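PDB 1ZX5: mannosephosphate isomerase, putative from Archaeoglobus fulgidus, which probably catalyses the zinc-dependent interconversion of D-mannose 6-phosphate and D-fructose 6-phosphate. Local coordinates for residues Glu13-Arg18 against Gly37-Phe42; Asp152-Leu157 against Pro175-Gly180; Tyr165-Ile170 against Gly223-Glu228; Ile260-Glu265 against Thr285-Arg290. All blocks are in the same frame, centred on the assembly; numbering follows the deposited sequence.

Contact 1: Glu13-Arg18 against Gly37-Phe42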
# COMPACT_ATOMS: atom_id res chain seq x y z
N GLU A 13 -4.50 -16.20 3.34
CA GLU A 13 -3.73 -15.03 3.77
C GLU A 13 -2.33 -15.05 3.13
O GLU A 13 -1.76 -16.10 2.88
CB GLU A 13 -3.65 -15.01 5.31
CG GLU A 13 -3.00 -16.28 5.93
CD GLU A 13 -3.62 -16.73 7.28
OE1 GLU A 13 -4.61 -16.10 7.75
OE2 GLU A 13 -3.13 -17.73 7.86
N ASN A 14 -1.80 -13.87 2.83
CA ASN A 14 -0.51 -13.70 2.21
C ASN A 14 0.35 -12.82 3.14
O ASN A 14 0.48 -11.61 2.93
CB ASN A 14 -0.68 -13.09 0.81
CG ASN A 14 0.59 -13.16 -0.04
OD1 ASN A 14 1.62 -13.69 0.40
ND2 ASN A 14 0.53 -12.61 -1.26
N LEU A 15 0.92 -13.45 4.16
CA LEU A 15 1.61 -12.75 5.25
C LEU A 15 3.12 -12.83 5.11
O LEU A 15 3.64 -13.77 4.52
CB LEU A 15 1.18 -13.30 6.61
CG LEU A 15 -0.34 -13.39 6.84
CD1 LEU A 15 -0.66 -13.97 8.24
CD2 LEU A 15 -1.03 -12.01 6.61
N VAL A 16 3.81 -11.83 5.67
CA VAL A 16 5.27 -11.75 5.66
C VAL A 16 5.77 -11.53 7.08
O VAL A 16 5.39 -10.56 7.73
CB VAL A 16 5.79 -10.60 4.73
CG1 VAL A 16 7.31 -10.65 4.59
CG2 VAL A 16 5.13 -10.66 3.34
N GLU A 17 6.61 -12.45 7.54
CA GLU A 17 7.28 -12.35 8.84
C GLU A 17 8.36 -11.29 8.79
O GLU A 17 9.16 -11.24 7.85
CB GLU A 17 7.87 -13.72 9.27
CG GLU A 17 6.77 -14.80 9.45
CD GLU A 17 7.30 -16.20 9.68
OE1 GLU A 17 8.44 -16.36 10.14
OE2 GLU A 17 6.56 -17.17 9.39
N ARG A 18 8.39 -10.42 9.80
CA ARG A 18 9.39 -9.37 9.90
C ARG A 18 9.81 -9.23 11.35
O ARG A 18 8.96 -9.36 12.24
CB ARG A 18 8.85 -8.02 9.42
CG ARG A 18 8.47 -7.97 7.97
CD ARG A 18 9.70 -8.05 7.05
NE ARG A 18 9.29 -7.72 5.69
CZ ARG A 18 9.88 -8.17 4.59
NH1 ARG A 18 10.93 -8.98 4.67
NH2 ARG A 18 9.41 -7.81 3.40
N GLY A 37 5.05 -8.63 9.85
CA GLY A 37 5.18 -7.24 9.45
C GLY A 37 4.22 -6.77 8.35
O GLY A 37 3.92 -5.57 8.27
N GLU A 38 3.75 -7.70 7.51
CA GLU A 38 3.03 -7.35 6.28
C GLU A 38 1.95 -8.35 5.94
O GLU A 38 2.07 -9.54 6.22
CB GLU A 38 3.99 -7.22 5.09
CG GLU A 38 5.31 -6.51 5.44
CD GLU A 38 6.21 -6.27 4.24
OE1 GLU A 38 5.72 -6.32 3.08
OE2 GLU A 38 7.42 -6.03 4.47
N SER A 39 0.88 -7.85 5.32
CA SER A 39 -0.11 -8.67 4.64
C SER A 39 -0.30 -8.10 3.25
O SER A 39 -0.66 -6.94 3.12
CB SER A 39 -1.45 -8.63 5.37
OG SER A 39 -2.42 -9.27 4.57
N TRP A 40 -0.07 -8.93 2.24
CA TRP A 40 -0.15 -8.52 0.84
C TRP A 40 -1.54 -8.87 0.32
O TRP A 40 -1.93 -10.04 0.30
CB TRP A 40 0.95 -9.21 0.01
CG TRP A 40 2.38 -8.71 0.32
CD1 TRP A 40 2.84 -8.21 1.52
CD2 TRP A 40 3.50 -8.69 -0.58
NE1 TRP A 40 4.17 -7.87 1.41
CE2 TRP A 40 4.60 -8.15 0.14
CE3 TRP A 40 3.69 -9.06 -1.92
CZ2 TRP A 40 5.87 -7.98 -0.44
CZ3 TRP A 40 4.95 -8.89 -2.49
CH2 TRP A 40 6.02 -8.35 -1.75
N GLU A 41 -2.29 -7.84 -0.05
CA GLU A 41 -3.69 -7.99 -0.40
C GLU A 41 -3.85 -7.92 -1.92
O GLU A 41 -3.66 -6.87 -2.51
CB GLU A 41 -4.53 -6.89 0.27
CG GLU A 41 -4.29 -6.73 1.79
CD GLU A 41 -5.07 -7.74 2.62
OE1 GLU A 41 -6.20 -8.08 2.25
OE2 GLU A 41 -4.56 -8.21 3.66
N PHE A 42 -4.21 -9.05 -2.53
CA PHE A 42 -4.36 -9.17 -3.99
C PHE A 42 -3.07 -8.88 -4.73
O PHE A 42 -3.07 -8.23 -5.77
CB PHE A 42 -5.55 -8.34 -4.51
CG PHE A 42 -6.85 -8.73 -3.88
CD1 PHE A 42 -7.44 -9.95 -4.21
CD2 PHE A 42 -7.43 -7.94 -2.90
CE1 PHE A 42 -8.64 -10.36 -3.60
CE2 PHE A 42 -8.63 -8.32 -2.29
CZ PHE A 42 -9.23 -9.55 -2.64
O HOH W 1 -3.21 -11.50 3.28
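Glu38 holds CG anti to its carbonyl carbon (chi1 -41°) and then runs out extended, while Arg18 bends at chi2 (-69°), and their charged ends meet across the antiparallel strands 15-17 and 36-41. Arg18 grips one oxygen side-on with two nitrogens: Arg18 NE is 2.8 Å and Arg18 NH2 2.9 Å from Glu38 OE2. Both donors come from the same face of the carboxylate, well above its plane, although OE2 itself lies in the guanidinium plane. Val16 CG1 sits over the centre of one guanidinium face. The second oxygen is used too, since Trp40 NE1 donates to Glu38 OE1 at 2.8 Å and Arg88 forms a salt bridge with it; a long glutamate thus suits a buried place ringed by donors. Val16 CG2 meets the indole obliquely, 3.5 Å from Trp40 NE1. On the other face of the sheet Leu15 CD2 packs 3.6 Å from Ser39 CB. Gly37 and Glu38 both face Val16 in a classic beta bulge, and both their N-H groups donate to Val16 O. Glycine suits the bulge because a side chain here would point into Arg18 CG, which lies 3.7 Å from Gly37 CA. Strand 15-17 is an outermost strand of its sheet, and strand 36-41 separates it from strand 85-92, whose Ile90 and Leu86 support Glu38 and Trp40, while Ile25 of helix 24-28 packs on Leu15 and Ser39.

Contact 2: Asp152-Leu157 against Pro175-Gly180; sequences DFKTLL and PHAGEG. With LFR (beta-L-fructofuranose), chain B.
Lys154 reaches from a 3-10 turn toward Ala177 and Glu179 of strand 176-179, an edge strand of a three-stranded antiparallel sheet. Asp152, Phe153 and Lys154 of the turn belong to the pocket that holds beta-L-fructofuranose, and Ala177 and Glu179 back the lysine from the strand. Along its chain CB meets nothing close, but Lys154 CG lies beside the sugar, 3.7 Å from its O2. CD touches both sides, with Lys154 CD 3.8 Å from Ala177 CB; an alanine suits this spot because its small methyl lets the aliphatic chain lie close. A bend at chi3 (-53°) sets CE near sugar O2 and, more distantly, Glu179 OE1. A second bend at chi4 (-55°) places NZ, and Lys154 NZ donates to sugar O2 at 3.1 Å. The ammonium also forms a salt bridge, Lys154 NZ to Asp152 OD1 at 2.9 Å, on the syn side of the carboxylate. Its third partner is a water 2.7 Å from Lys154 NZ, which in turn donates to Glu179 OE2. Tyr130 adds a cation-pi contact to the lysine, and its hydroxyl is bonded to Glu179 OE1. Gln97, Asp150 and the carbonyl of Thr96 also bond the sugar. At the other end of the turn, where strand 157-161 begins, apolar side chains meet: those of Leu157 and Pro175 cross at a slant, with Leu157 CD2 3.7 Å from Pro175 CG.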
# COMPACT_ATOMS: atom_id res chain seq x y z
N ASP A 152 20.81 7.19 14.55
CA ASP A 152 19.38 7.25 14.28
C ASP A 152 19.14 8.23 13.13
O ASP A 152 19.02 9.44 13.36
CB ASP A 152 18.61 7.65 15.55
CG ASP A 152 17.09 7.55 15.39
OD1 ASP A 152 16.60 7.16 14.31
OD2 ASP A 152 16.37 7.85 16.36
N PHE A 153 19.09 7.71 11.91
CA PHE A 153 18.86 8.55 10.72
C PHE A 153 17.47 9.20 10.69
O PHE A 153 17.28 10.21 10.01
CB PHE A 153 19.08 7.75 9.44
CG PHE A 153 20.53 7.47 9.13
CD1 PHE A 153 21.33 8.45 8.55
CD2 PHE A 153 21.09 6.24 9.44
CE1 PHE A 153 22.67 8.20 8.27
CE2 PHE A 153 22.42 5.97 9.17
CZ PHE A 153 23.22 6.96 8.57
N LYS A 154 16.52 8.61 11.42
CA LYS A 154 15.17 9.18 11.55
C LYS A 154 15.19 10.58 12.18
O LYS A 154 14.28 11.37 11.92
CB LYS A 154 14.24 8.26 12.33
CG LYS A 154 14.18 6.81 11.85
CD LYS A 154 12.98 6.03 12.43
CE LYS A 154 12.91 6.09 13.97
NZ LYS A 154 14.16 5.66 14.64
N THR A 155 16.21 10.89 12.98
CA THR A 155 16.38 12.24 13.56
C THR A 155 16.61 13.32 12.50
O THR A 155 16.50 14.51 12.80
CB THR A 155 17.54 12.32 14.61
OG1 THR A 155 18.78 11.96 14.01
CG2 THR A 155 17.27 11.43 15.83
N LEU A 156 16.92 12.92 11.27
CA LEU A 156 17.19 13.87 10.18
C LEU A 156 15.95 14.14 9.32
O LEU A 156 15.98 14.98 8.42
CB LEU A 156 18.34 13.36 9.31
CG LEU A 156 19.66 13.02 10.03
CD1 LEU A 156 20.70 12.50 9.06
CD2 LEU A 156 20.23 14.24 10.79
N LEU A 157 14.85 13.45 9.63
CA LEU A 157 13.65 13.48 8.81
C LEU A 157 12.50 14.24 9.47
O LEU A 157 12.46 14.36 10.70
CB LEU A 157 13.17 12.04 8.48
CG LEU A 157 14.14 11.03 7.85
CD1 LEU A 157 13.38 9.77 7.47
CD2 LEU A 157 14.85 11.60 6.65
N PRO A 175 13.35 9.91 1.50
CA PRO A 175 13.70 9.00 2.59
C PRO A 175 12.54 8.90 3.59
O PRO A 175 11.86 9.91 3.86
CB PRO A 175 14.91 9.67 3.23
CG PRO A 175 14.71 11.13 2.95
CD PRO A 175 14.08 11.19 1.59
N HIS A 176 12.31 7.70 4.13
CA HIS A 176 11.18 7.51 5.01
C HIS A 176 11.36 6.29 5.91
O HIS A 176 12.22 5.45 5.67
CB HIS A 176 9.87 7.42 4.20
CG HIS A 176 9.79 6.22 3.31
ND1 HIS A 176 10.40 6.16 2.07
CD2 HIS A 176 9.17 5.03 3.47
CE1 HIS A 176 10.16 4.99 1.52
NE2 HIS A 176 9.42 4.28 2.35
N ALA A 177 10.54 6.24 6.96
CA ALA A 177 10.53 5.20 7.97
C ALA A 177 9.26 5.37 8.81
O ALA A 177 8.51 6.35 8.65
CB ALA A 177 11.78 5.28 8.86
N GLY A 178 9.03 4.42 9.71
CA GLY A 178 7.89 4.46 10.62
C GLY A 178 8.25 3.81 11.93
O GLY A 178 9.22 3.05 12.00
N GLU A 179 7.47 4.10 12.97
CA GLU A 179 7.70 3.53 14.29
C GLU A 179 6.37 3.47 15.04
O GLU A 179 5.69 4.48 15.16
CB GLU A 179 8.71 4.38 15.06
CG GLU A 179 9.04 3.87 16.44
CD GLU A 179 10.11 4.73 17.14
OE1 GLU A 179 9.97 5.98 17.16
OE2 GLU A 179 11.08 4.15 17.66
N GLY A 180 6.03 2.29 15.54
CA GLY A 180 4.78 2.09 16.27
C GLY A 180 3.58 2.44 15.39
O GLY A 180 2.57 2.94 15.89
C1 LFR B . 17.87 3.97 12.58
C2 LFR B . 16.78 3.12 13.26
C3 LFR B . 16.98 1.64 12.93
C4 LFR B . 17.29 0.93 14.24
C5 LFR B . 17.26 2.01 15.32
C6 LFR B . 16.24 1.67 16.41
O1 LFR B . 17.38 4.87 11.58
O2 LFR B . 15.44 3.53 12.87
O3 LFR B . 15.81 1.03 12.40
O4 LFR B . 18.59 0.35 14.12
O5 LFR B . 16.94 3.26 14.68
O6 LFR B . 16.48 2.38 17.64
O HOH W 2 14.14 4.93 17.27

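Contact 3: Tyr165-Ile170 against Gly223-Glu228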
# COMPACT_ATOMS: atom_id res chain seq x y z
N TYR A 165 -6.05 7.60 10.14
CA TYR A 165 -6.51 8.04 8.83
C TYR A 165 -5.76 9.24 8.24
O TYR A 165 -6.14 9.74 7.18
CB TYR A 165 -8.06 8.19 8.77
CG TYR A 165 -8.74 6.91 9.21
CD1 TYR A 165 -8.62 5.75 8.44
CD2 TYR A 165 -9.45 6.85 10.42
CE1 TYR A 165 -9.22 4.54 8.86
CE2 TYR A 165 -10.03 5.65 10.85
CZ TYR A 165 -9.91 4.50 10.06
OH TYR A 165 -10.49 3.32 10.46
N ASP A 166 -4.71 9.70 8.92
CA ASP A 166 -3.73 10.57 8.27
C ASP A 166 -3.20 9.83 7.07
O ASP A 166 -3.12 8.58 7.08
CB ASP A 166 -2.55 10.88 9.20
CG ASP A 166 -2.89 11.90 10.25
OD1 ASP A 166 -3.98 12.53 10.17
OD2 ASP A 166 -2.08 12.07 11.18
N THR A 167 -2.84 10.59 6.03
CA THR A 167 -2.26 10.03 4.82
C THR A 167 -0.93 10.68 4.48
O THR A 167 -0.65 11.82 4.88
CB THR A 167 -3.21 10.13 3.58
OG1 THR A 167 -3.43 11.50 3.25
CG2 THR A 167 -4.55 9.44 3.81
N PHE A 168 -0.13 9.93 3.73
CA PHE A 168 1.15 10.40 3.21
C PHE A 168 1.26 9.95 1.77
O PHE A 168 0.67 8.94 1.38
CB PHE A 168 2.31 9.82 4.05
CG PHE A 168 2.30 10.28 5.47
CD1 PHE A 168 2.91 11.47 5.84
CD2 PHE A 168 1.62 9.55 6.43
CE1 PHE A 168 2.87 11.92 7.15
CE2 PHE A 168 1.57 9.99 7.76
CZ PHE A 168 2.20 11.19 8.11
N VAL A 169 2.01 10.71 0.99
CA VAL A 169 2.39 10.29 -0.35
C VAL A 169 3.90 10.32 -0.39
O VAL A 169 4.51 11.38 -0.22
CB VAL A 169 1.78 11.18 -1.48
CG1 VAL A 169 2.32 10.75 -2.86
CG2 VAL A 169 0.23 11.11 -1.46
N ILE A 170 4.50 9.15 -0.58
CA ILE A 170 5.95 9.00 -0.58
C ILE A 170 6.42 8.83 -2.02
O ILE A 170 6.22 7.78 -2.64
CB ILE A 170 6.42 7.79 0.30
CG1 ILE A 170 5.77 7.83 1.70
CG2 ILE A 170 7.95 7.74 0.39
CD1 ILE A 170 6.14 9.04 2.55
N GLY A 223 -7.91 10.90 5.39
CA GLY A 223 -8.67 9.83 4.76
C GLY A 223 -8.63 9.75 3.24
O GLY A 223 -9.45 9.07 2.64
N MSE A 224 -7.66 10.41 2.61
CA MSE A 224 -7.70 10.60 1.17
C MSE A 224 -6.33 10.98 0.63
O MSE A 224 -5.77 12.01 1.01
CB MSE A 224 -8.68 11.73 0.88
CG MSE A 224 -9.40 11.70 -0.42
SE MSE A 224 -10.55 13.33 -0.37
CE MSE A 224 -9.58 14.40 -1.73
N ALA A 225 -5.80 10.15 -0.27
CA ALA A 225 -4.53 10.44 -0.92
C ALA A 225 -4.48 9.81 -2.30
O ALA A 225 -5.13 8.79 -2.55
CB ALA A 225 -3.35 9.94 -0.07
N GLU A 226 -3.70 10.42 -3.20
CA GLU A 226 -3.47 9.85 -4.52
C GLU A 226 -2.12 10.19 -5.14
O GLU A 226 -1.43 11.13 -4.74
CB GLU A 226 -4.64 10.16 -5.49
CG GLU A 226 -5.07 11.60 -5.60
CD GLU A 226 -6.29 11.81 -6.50
OE1 GLU A 226 -7.36 11.15 -6.32
OE2 GLU A 226 -6.18 12.65 -7.40
N THR A 227 -1.72 9.37 -6.11
CA THR A 227 -0.59 9.64 -6.98
C THR A 227 -1.21 9.90 -8.35
O THR A 227 -2.43 10.12 -8.44
CB THR A 227 0.40 8.46 -7.01
OG1 THR A 227 -0.18 7.36 -7.72
CG2 THR A 227 0.76 8.01 -5.59
N GLU A 228 -0.43 9.90 -9.43
CA GLU A 228 -1.04 10.11 -10.74
C GLU A 228 -1.64 8.82 -11.29
O GLU A 228 -2.37 8.84 -12.27
CB GLU A 228 -0.06 10.74 -11.76
CG GLU A 228 0.16 12.28 -11.61
CD GLU A 228 -1.07 13.12 -12.02
OE1 GLU A 228 -0.99 13.81 -13.07
OE2 GLU A 228 -2.11 13.11 -11.32
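Thr167, Val169 and Ala225 make the close-packed part of this contact, where strands 167-170 and 224-226 run nearly parallel, 10° apart in direction. With axes 6.8 Å apart at their closest and no beta bridge between them, the strands meet through side chains. Ala225 is small enough for its methyl to touch both larger residues: Ala225 CB lies 3.7 Å from Thr167 CB and 4.0 Å from Val169 CG2. The beta-branched Thr167 and Val169 suit an extended strand and offer broad flanks to it. In Thr167, OG1 stands between the backbone N and the carbonyl carbon (chi1 64°), which leaves CG2 beside the backbone N, and Thr167 CG2 approaches Met224 N to 3.5 Å. The hydroxyl is bonded to the carbonyl of Lys221. Val169 CG2 also touches the backbone, 3.7 Å from Glu226 O. At the start of the segments Gly223 N donates to Tyr165 O at 2.8 Å, and the positive phi of Gly223 (69°) is one that glycine adopts readily.

The outer side is looser. Met224, present as selenomethionine, and Glu226 point away from strand 167-170 and are exposed; the carboxylate of Glu226 instead bonds Tyr297 and Lys299. Farther along, Val169 CG1 and Thr227 CG2 make a slacker contact.

The contact joins an outermost strand of the six-stranded sheet to an outermost strand in the C-terminal cupin region. Just before 223-228, Gly220 and Val218 bond the backbones of Thr167 and Val169, and Lys222 pairs with Asp166. Between the segments themselves, one backbone bond and methyl packing imply that fit of shape supplements this polar junction.

Contact 4: Ile260-Glu265 against Thr285-Arg290; sequences ILRGKE and TVESER
Arg262 presents its guanidinium to Glu287 edge-on, while Ile260 CG2 lies over one face, 3.4 Å above the plane and displaced toward the rim. Also at the edge, in plane, is a water that accepts from Arg262 NH2 and donates to Glu287 OE1. The setting is an antiparallel strand pair in the C-terminal cupin region, 260-262 beside 285-288. The arginine chain is extended from CG to NE (chi2 -180°), which carries it along the sheet face toward Glu287. The salt bridge runs from Arg262 NH1 to Glu287 OE1 at 2.8 Å; the nitrogen comes from above the carboxylate plane, and the two flat groups are turned 53° apart. A second water, 2.9 Å from Arg262 NH1, also hydrogen-bonds to Thr285 OG1 and donates to Ile260 O. Long charged residues and a threonine suit this outward, hydrated face, where a methyl of Ile260 flanks the arginine. Beneath them the backbones are laced by paired bonds: Ile260 and Glu287 exchange two, as do Arg262 and Thr285. The opposite face is buried and apolar: Phe7 and Leu269 pack on Leu261, and Val237 and Ile243 on Val286. There the branched side chains run alongside each other, with Leu261 CD2 3.5 Å from Val286 CG1.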
# COMPACT_ATOMS: atom_id res chain seq x y z
N ILE A 260 -22.09 -5.64 4.64
CA ILE A 260 -22.77 -6.48 3.65
C ILE A 260 -22.62 -5.77 2.29
O ILE A 260 -22.85 -4.57 2.19
CB ILE A 260 -24.26 -6.74 4.03
CG1 ILE A 260 -24.31 -7.52 5.36
CG2 ILE A 260 -25.01 -7.49 2.90
CD1 ILE A 260 -25.67 -7.55 6.01
N LEU A 261 -22.19 -6.52 1.28
CA LEU A 261 -21.90 -5.98 -0.04
C LEU A 261 -22.95 -6.51 -1.00
O LEU A 261 -23.24 -7.71 -1.01
CB LEU A 261 -20.48 -6.39 -0.51
CG LEU A 261 -19.26 -6.21 0.42
CD1 LEU A 261 -17.95 -6.74 -0.20
CD2 LEU A 261 -19.09 -4.76 0.85
N ARG A 262 -23.54 -5.62 -1.79
CA ARG A 262 -24.57 -6.04 -2.76
C ARG A 262 -24.24 -5.46 -4.12
O ARG A 262 -24.27 -4.24 -4.32
CB ARG A 262 -25.97 -5.60 -2.30
CG ARG A 262 -26.41 -6.18 -0.96
CD ARG A 262 -27.82 -5.71 -0.56
NE ARG A 262 -28.30 -6.39 0.65
CZ ARG A 262 -28.09 -5.99 1.91
NH1 ARG A 262 -27.38 -4.88 2.21
NH2 ARG A 262 -28.61 -6.71 2.90
N GLY A 263 -23.91 -6.35 -5.06
CA GLY A 263 -23.59 -5.99 -6.43
C GLY A 263 -24.34 -6.94 -7.34
O GLY A 263 -25.56 -7.06 -7.26
N LYS A 264 -23.62 -7.64 -8.20
CA LYS A 264 -24.27 -8.66 -9.02
C LYS A 264 -24.67 -9.85 -8.13
O LYS A 264 -25.67 -10.50 -8.38
CB LYS A 264 -23.37 -9.06 -10.18
CG LYS A 264 -23.21 -7.92 -11.18
CD LYS A 264 -22.45 -8.33 -12.43
CE LYS A 264 -21.03 -8.73 -12.11
NZ LYS A 264 -20.31 -9.11 -13.36
N GLU A 265 -23.88 -10.08 -7.08
CA GLU A 265 -24.22 -11.04 -6.04
C GLU A 265 -24.05 -10.36 -4.68
O GLU A 265 -23.59 -9.22 -4.61
CB GLU A 265 -23.36 -12.31 -6.18
CG GLU A 265 -21.91 -12.21 -5.67
CD GLU A 265 -20.96 -11.35 -6.54
OE1 GLU A 265 -21.31 -10.97 -7.69
OE2 GLU A 265 -19.84 -11.06 -6.06
N THR A 285 -23.73 -1.57 -3.49
CA THR A 285 -23.91 -0.98 -2.17
C THR A 285 -23.11 -1.70 -1.09
O THR A 285 -22.82 -2.90 -1.21
CB THR A 285 -25.39 -0.88 -1.75
OG1 THR A 285 -25.94 -2.20 -1.59
CG2 THR A 285 -26.20 -0.09 -2.77
N VAL A 286 -22.73 -0.94 -0.07
CA VAL A 286 -22.14 -1.48 1.15
C VAL A 286 -23.05 -1.07 2.32
O VAL A 286 -23.61 0.03 2.31
CB VAL A 286 -20.66 -1.03 1.36
CG1 VAL A 286 -19.85 -1.39 0.14
CG2 VAL A 286 -20.55 0.46 1.60
N GLU A 287 -23.22 -1.96 3.29
CA GLU A 287 -24.09 -1.67 4.41
C GLU A 287 -23.43 -2.00 5.74
O GLU A 287 -22.95 -3.11 5.95
CB GLU A 287 -25.42 -2.42 4.28
CG GLU A 287 -26.45 -1.98 5.30
CD GLU A 287 -27.56 -2.99 5.50
OE1 GLU A 287 -27.45 -4.10 4.95
OE2 GLU A 287 -28.55 -2.67 6.19
N SER A 288 -23.47 -1.03 6.65
CA SER A 288 -22.83 -1.16 7.95
C SER A 288 -23.55 -0.30 8.97
O SER A 288 -24.01 0.80 8.65
CB SER A 288 -21.36 -0.74 7.84
OG SER A 288 -20.67 -0.96 9.04
N GLU A 289 -23.67 -0.81 10.20
CA GLU A 289 -24.21 -0.01 11.32
C GLU A 289 -23.46 1.33 11.45
O GLU A 289 -24.08 2.40 11.52
CB GLU A 289 -24.05 -0.82 12.61
CG GLU A 289 -24.85 -0.32 13.79
CD GLU A 289 -24.71 -1.22 14.99
OE1 GLU A 289 -25.67 -1.35 15.78
OE2 GLU A 289 -23.63 -1.83 15.14
N ARG A 290 -22.14 1.25 11.49
CA ARG A 290 -21.24 2.40 11.41
C ARG A 290 -19.88 1.82 11.14
O ARG A 290 -19.31 1.13 11.98
CB ARG A 290 -21.21 3.25 12.71
CG ARG A 290 -20.41 4.55 12.56
CD ARG A 290 -20.03 5.21 13.91
NE ARG A 290 -19.36 4.26 14.81
CZ ARG A 290 -18.09 3.86 14.71
NH1 ARG A 290 -17.29 4.33 13.75
NH2 ARG A 290 -17.61 2.97 15.58
O HOH W 3 -25.33 -3.44 0.79
O HOH W 4 -28.74 -6.20 5.98

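In the fold
Contacts 1 and 4 are both antiparallel strand pairs with a cross-strand arginine-glutamate salt bridge, yet contact 1 has its centre about 11 Å from the centre of the chain and its glutamate buried, whereas contact 4 is peripheral, its centre about 24 Å from that of the chain, and its ion pair is bridged by water. Contacts 1 and 3 both involve the six-stranded sheet, at its two outermost strands and on opposite sides of the chain centre; contact 3 ties that sheet to the C-terminal cupin region. Contact 2 is buried but lined with polar groups for the sugar. It touches contact 3, His176 packing on Ile170, through strands successive in the chain.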